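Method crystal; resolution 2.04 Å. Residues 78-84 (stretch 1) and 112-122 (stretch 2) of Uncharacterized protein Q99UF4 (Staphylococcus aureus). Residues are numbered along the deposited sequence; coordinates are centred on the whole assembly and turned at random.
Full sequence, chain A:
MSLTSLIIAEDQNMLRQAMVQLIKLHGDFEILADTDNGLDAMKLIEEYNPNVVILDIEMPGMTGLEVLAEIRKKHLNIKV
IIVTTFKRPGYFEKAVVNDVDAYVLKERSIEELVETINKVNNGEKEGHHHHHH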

ATOM      1  N   ILE A  78       1.987   3.247  11.028  1.00 35.64           N
ATOM      2  CA  ILE A  78       1.360   3.138   9.710  1.00 35.35           C
ATOM      3  C   ILE A  78       1.210   1.674   9.389  1.00 33.37           C
ATOM      4  O   ILE A  78       2.194   0.946   9.469  1.00 32.76           O
ATOM      5  CB  ILE A  78       2.201   3.804   8.569  1.00 35.35           C
ATOM      6  CG1 ILE A  78       2.538   5.252   8.937  1.00 41.89           C
ATOM      7  CG2 ILE A  78       1.416   3.718   7.154  1.00 30.87           C
ATOM      8  CD1 ILE A  78       3.202   6.095   7.815  1.00 35.03           C
ATOM      9  N   LYS A  79      -0.013   1.257   9.050  1.00 33.27           N
ATOM     10  CA  LYS A  79      -0.258  -0.101   8.546  1.00 32.72           C
ATOM     11  C   LYS A  79       0.137  -0.170   7.062  1.00 31.63           C
ATOM     12  O   LYS A  79      -0.095   0.786   6.285  1.00 30.37           O
ATOM     13  CB  LYS A  79      -1.714  -0.512   8.751  1.00 34.55           C
ATOM     14  CG  LYS A  79      -2.243  -0.351  10.187  1.00 34.88           C
ATOM     15  CD  LYS A  79      -1.510  -1.277  11.084  1.00 42.23           C
ATOM     16  CE  LYS A  79      -2.209  -1.404  12.432  1.00 41.82           C
ATOM     17  NZ  LYS A  79      -1.296  -2.163  13.315  1.00 51.42           N
ATOM     18  N   VAL A  80       0.776  -1.260   6.658  1.00 30.86           N
ATOM     19  CA  VAL A  80       1.299  -1.287   5.292  1.00 32.77           C
ATOM     20  C   VAL A  80       0.796  -2.539   4.614  1.00 32.57           C
ATOM     21  O   VAL A  80       1.057  -3.669   5.092  1.00 32.70           O
ATOM     22  CB  VAL A  80       2.878  -1.269   5.240  1.00 34.00           C
ATOM     23  CG1 VAL A  80       3.352  -1.352   3.805  1.00 30.66           C
ATOM     24  CG2 VAL A  80       3.489  -0.053   5.989  1.00 28.12           C
ATOM     25  N   ILE A  81       0.123  -2.348   3.484  1.00 30.52           N
ATOM     26  CA  ILE A  81      -0.327  -3.468   2.676  1.00 29.97           C
ATOM     27  C   ILE A  81       0.378  -3.412   1.321  1.00 30.54           C
ATOM     28  O   ILE A  81       0.284  -2.397   0.625  1.00 32.32           O
ATOM     29  CB  ILE A  81      -1.853  -3.403   2.502  1.00 32.56           C
ATOM     30  CG1 ILE A  81      -2.483  -3.591   3.903  1.00 35.65           C
ATOM     31  CG2 ILE A  81      -2.303  -4.499   1.481  1.00 29.82           C
ATOM     32  CD1 ILE A  81      -3.672  -2.814   4.144  1.00 44.65           C
ATOM     33  N   ILE A  82       1.085  -4.480   0.970  1.00 28.44           N
ATOM     34  CA  ILE A  82       1.613  -4.636  -0.357  1.00 30.05           C
ATOM     35  C   ILE A  82       0.574  -5.322  -1.244  1.00 32.76           C
ATOM     36  O   ILE A  82      -0.071  -6.278  -0.824  1.00 31.55           O
ATOM     37  CB  ILE A  82       2.927  -5.392  -0.329  1.00 33.32           C
ATOM     38  CG1 ILE A  82       3.953  -4.581   0.489  1.00 33.42           C
ATOM     39  CG2 ILE A  82       3.393  -5.821  -1.733  1.00 33.61           C
ATOM     40  CD1 ILE A  82       5.295  -4.496  -0.061  1.00 43.70           C
ATOM     41  N   VAL A  83       0.402  -4.813  -2.470  1.00 33.34           N
ATOM     42  CA  VAL A  83      -0.612  -5.334  -3.394  1.00 34.76           C
ATOM     43  C   VAL A  83       0.113  -5.478  -4.696  1.00 37.63           C
ATOM     44  O   VAL A  83       0.548  -4.466  -5.233  1.00 41.74           O
ATOM     45  CB  VAL A  83      -1.786  -4.305  -3.556  1.00 35.02           C
ATOM     46  CG1 VAL A  83      -2.801  -4.767  -4.585  1.00 42.77           C
ATOM     47  CG2 VAL A  83      -2.463  -4.147  -2.303  1.00 30.96           C
ATOM     48  N   THR A  84       0.279  -6.710  -5.202  1.00 35.01           N
ATOM     49  CA  THR A  84       1.159  -6.962  -6.341  1.00 35.30           C
ATOM     50  C   THR A  84       0.629  -8.077  -7.237  1.00 37.04           C
ATOM     51  O   THR A  84      -0.141  -8.929  -6.774  1.00 36.69           O
ATOM     52  CB  THR A  84       2.605  -7.346  -5.850  1.00 38.27           C
ATOM     53  OG1 THR A  84       3.506  -7.440  -6.965  1.00 41.15           O
ATOM     54  CG2 THR A  84       2.586  -8.705  -5.055  1.00 33.40           C
TER
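Stretch 2, residues 112-122: ELVETINKVNN

The contact between strand 79-84 and the helix of stretch 2 centres on Ile 81, the residue of the strand most covered by the helix. Its CD1 lies 3.5 Å from CG1 of Ile 117, the tightest approach between the two segments, while its CG2 packs 4.1 Å from CD1 of Leu 113. One isoleucine thus reaches two helix residues four positions apart, a spacing of about one turn. Ile 117 leaves the helix sideways, with chi1 in the m well and chi2 in t, and still brings CG1 against the strand. Leu 113 points toward it and also meets Val 83, whose CG2 stands 3.9 Å from CD1 of Leu 113.

Stretch 2 is helical from its first residue, continuing a helix that begins earlier in the chain; its N-to-C direction makes an angle of 151° with that of the strand, so the two run roughly antiparallel. Their axes approach to 9.4 Å. The register follows the antiparallel direction: the CA atoms of Val 83 and Leu 113 are 8.5 Å apart, those of Ile 81 and Ile 117 7.5 Å, and those of Lys 79 and Asn 121 7.0 Å. Strand alternation turns Lys 79, Ile 81 and Val 83 toward the helix and Val 80 away; Ile 78, in the loop before the strand, also points away.

Toward the C-terminal end of the helix the packing becomes mixed. The aliphatic part of Lys 79 covers Val 120, with CB 3.8 Å from Val 120 CG1 and CE 3.7 Å from Val 120 O. At the polar edge, Lys 79 CG lies 3.6 Å from Asn 121 ND2. No hydrogen bond joins the stretches; the contact is van der Waals packing, mostly between side chains, and buries 333 Å² in all. Within the helix, Thr 116 OG1 donates to Glu 112 O at 3.0 Å, returning its hydroxyl to the helix's own backbone.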

ATOM      1  N   GLU A 112     -12.207  -7.567  -1.578  1.00 34.51           N
ATOM      2  CA  GLU A 112     -11.321  -8.370  -0.680  1.00 33.59           C
ATOM      3  C   GLU A 112     -10.174  -7.523  -0.096  1.00 31.48           C
ATOM      4  O   GLU A 112      -9.826  -7.608   1.082  1.00 31.94           O
ATOM      5  CB  GLU A 112     -10.810  -9.587  -1.442  1.00 34.31           C
ATOM      6  CG  GLU A 112     -11.983 -10.548  -1.796  1.00 49.56           C
ATOM      7  CD  GLU A 112     -11.622 -11.664  -2.782  1.00 42.35           C
ATOM      8  OE1 GLU A 112     -10.824 -11.441  -3.712  1.00 44.76           O
ATOM      9  OE2 GLU A 112     -12.159 -12.784  -2.627  1.00 56.72           O
ATOM     10  N   LEU A 113      -9.619  -6.652  -0.924  1.00 29.81           N
ATOM     11  CA  LEU A 113      -8.572  -5.782  -0.422  1.00 30.50           C
ATOM     12  C   LEU A 113      -9.112  -4.892   0.718  1.00 30.36           C
ATOM     13  O   LEU A 113      -8.459  -4.741   1.749  1.00 31.02           O
ATOM     14  CB  LEU A 113      -7.949  -4.968  -1.575  1.00 29.76           C
ATOM     15  CG  LEU A 113      -7.084  -3.775  -1.178  1.00 32.59           C
ATOM     16  CD1 LEU A 113      -5.879  -4.291  -0.481  1.00 29.02           C
ATOM     17  CD2 LEU A 113      -6.711  -2.908  -2.382  1.00 30.82           C
ATOM     18  N   VAL A 114     -10.308  -4.326   0.541  1.00 30.41           N
ATOM     19  CA  VAL A 114     -10.956  -3.528   1.593  1.00 29.93           C
ATOM     20  C   VAL A 114     -11.185  -4.359   2.871  1.00 30.75           C
ATOM     21  O   VAL A 114     -10.859  -3.908   3.950  1.00 33.19           O
ATOM     22  CB  VAL A 114     -12.276  -2.819   1.097  1.00 30.23           C
ATOM     23  CG1 VAL A 114     -13.168  -2.369   2.276  1.00 28.71           C
ATOM     24  CG2 VAL A 114     -11.939  -1.637   0.107  1.00 27.05           C
ATOM     25  N   GLU A 115     -11.700  -5.572   2.745  1.00 30.74           N
ATOM     26  CA  GLU A 115     -11.818  -6.450   3.923  1.00 34.67           C
ATOM     27  C   GLU A 115     -10.466  -6.604   4.612  1.00 36.09           C
ATOM     28  O   GLU A 115     -10.379  -6.527   5.850  1.00 33.63           O
ATOM     29  CB  GLU A 115     -12.265  -7.853   3.521  1.00 37.24           C
ATOM     30  CG  GLU A 115     -13.624  -8.005   2.918  1.00 74.11           C
ATOM     31  CD  GLU A 115     -13.968  -9.485   2.748  1.00 59.30           C
ATOM     32  OE1 GLU A 115     -14.592  -9.858   1.712  1.00 74.45           O
ATOM     33  OE2 GLU A 115     -13.576 -10.269   3.657  1.00 76.22           O
ATOM     34  N   THR A 116      -9.408  -6.812   3.809  1.00 36.89           N
ATOM     35  CA  THR A 116      -8.076  -6.969   4.361  1.00 37.94           C
ATOM     36  C   THR A 116      -7.572  -5.732   5.112  1.00 36.56           C
ATOM     37  O   THR A 116      -7.047  -5.843   6.215  1.00 36.01           O
ATOM     38  CB  THR A 116      -7.070  -7.403   3.278  1.00 41.01           C
ATOM     39  OG1 THR A 116      -7.507  -8.667   2.726  1.00 36.79           O
ATOM     40  CG2 THR A 116      -5.707  -7.532   3.885  1.00 32.03           C
ATOM     41  N   ILE A 117      -7.771  -4.557   4.538  1.00 35.52           N
ATOM     42  CA  ILE A 117      -7.415  -3.324   5.207  1.00 36.01           C
ATOM     43  C   ILE A 117      -8.186  -3.206   6.535  1.00 37.62           C
ATOM     44  O   ILE A 117      -7.597  -2.877   7.592  1.00 37.22           O
ATOM     45  CB  ILE A 117      -7.759  -2.135   4.320  1.00 37.68           C
ATOM     46  CG1 ILE A 117      -6.933  -2.153   3.018  1.00 35.03           C
ATOM     47  CG2 ILE A 117      -7.621  -0.849   5.062  1.00 36.66           C
ATOM     48  CD1 ILE A 117      -7.505  -1.217   1.952  1.00 38.92           C
ATOM     49  N   ASN A 118      -9.492  -3.474   6.490  1.00 36.07           N
ATOM     50  CA  ASN A 118     -10.281  -3.435   7.711  1.00 36.55           C
ATOM     51  C   ASN A 118      -9.746  -4.408   8.788  1.00 36.99           C
ATOM     52  O   ASN A 118      -9.639  -4.015   9.937  1.00 37.07           O
ATOM     53  CB  ASN A 118     -11.769  -3.695   7.439  1.00 35.22           C
ATOM     54  CG  ASN A 118     -12.441  -2.530   6.744  1.00 53.35           C
ATOM     55  OD1 ASN A 118     -12.062  -1.373   6.928  1.00 39.65           O
ATOM     56  ND2 ASN A 118     -13.445  -2.829   5.945  1.00 35.33           N
ATOM     57  N   LYS A 119      -9.424  -5.649   8.419  1.00 38.21           N
ATOM     58  CA  LYS A 119      -8.877  -6.616   9.393  1.00 41.86           C
ATOM     59  C   LYS A 119      -7.574  -6.076   9.932  1.00 43.77           C
ATOM     60  O   LYS A 119      -7.358  -6.081  11.123  1.00 44.61           O
ATOM     61  CB  LYS A 119      -8.597  -8.008   8.810  1.00 42.86           C
ATOM     62  CG  LYS A 119      -9.628  -8.563   7.862  1.00 68.05           C
ATOM     63  CD  LYS A 119     -10.681  -9.410   8.528  1.00 56.18           C
ATOM     64  CE  LYS A 119     -11.279 -10.379   7.503  1.00 71.75           C
ATOM     65  NZ  LYS A 119     -12.777 -10.401   7.555  1.00 64.19           N
ATOM     66  N   VAL A 120      -6.716  -5.595   9.053  1.00 44.01           N
ATOM     67  CA  VAL A 120      -5.429  -5.067   9.472  1.00 47.10           C
ATOM     68  C   VAL A 120      -5.596  -3.856  10.412  1.00 49.94           C
ATOM     69  O   VAL A 120      -4.920  -3.750  11.428  1.00 49.17           O
ATOM     70  CB  VAL A 120      -4.549  -4.716   8.231  1.00 46.96           C
ATOM     71  CG1 VAL A 120      -3.379  -3.891   8.609  1.00 45.32           C
ATOM     72  CG2 VAL A 120      -4.085  -5.971   7.535  1.00 40.08           C
ATOM     73  N   ASN A 121      -6.501  -2.947  10.077  1.00 53.51           N
ATOM     74  CA  ASN A 121      -6.656  -1.719  10.864  1.00 56.59           C
ATOM     75  C   ASN A 121      -7.438  -1.884  12.197  1.00 58.57           C
ATOM     76  O   ASN A 121      -7.507  -0.954  12.995  1.00 57.89           O
ATOM     77  CB  ASN A 121      -7.172  -0.549   9.986  1.00 56.76           C
ATOM     78  CG  ASN A 121      -6.793   0.823  10.549  1.00 67.96           C
ATOM     79  OD1 ASN A 121      -7.640   1.713  10.684  1.00 59.31           O
ATOM     80  ND2 ASN A 121      -5.526   0.986  10.916  1.00 57.11           N
ATOM     81  N   ASN A 122      -7.974  -3.081  12.451  1.00 61.55           N
ATOM     82  CA  ASN A 122      -8.680  -3.385  13.716  1.00 64.75           C
ATOM     83  C   ASN A 122      -7.800  -4.029  14.810  1.00 65.76           C
ATOM     84  O   ASN A 122      -7.237  -5.119  14.628  1.00 66.11           O
ATOM     85  CB  ASN A 122      -9.929  -4.253  13.465  1.00 66.08           C
ATOM     86  CG  ASN A 122     -11.000  -3.542  12.619  1.00 91.49           C
ATOM     87  OD1 ASN A 122     -11.981  -4.167  12.203  1.00 71.61           O
ATOM     88  ND2 ASN A 122     -10.813  -2.242  12.355  1.00 70.06           N
TER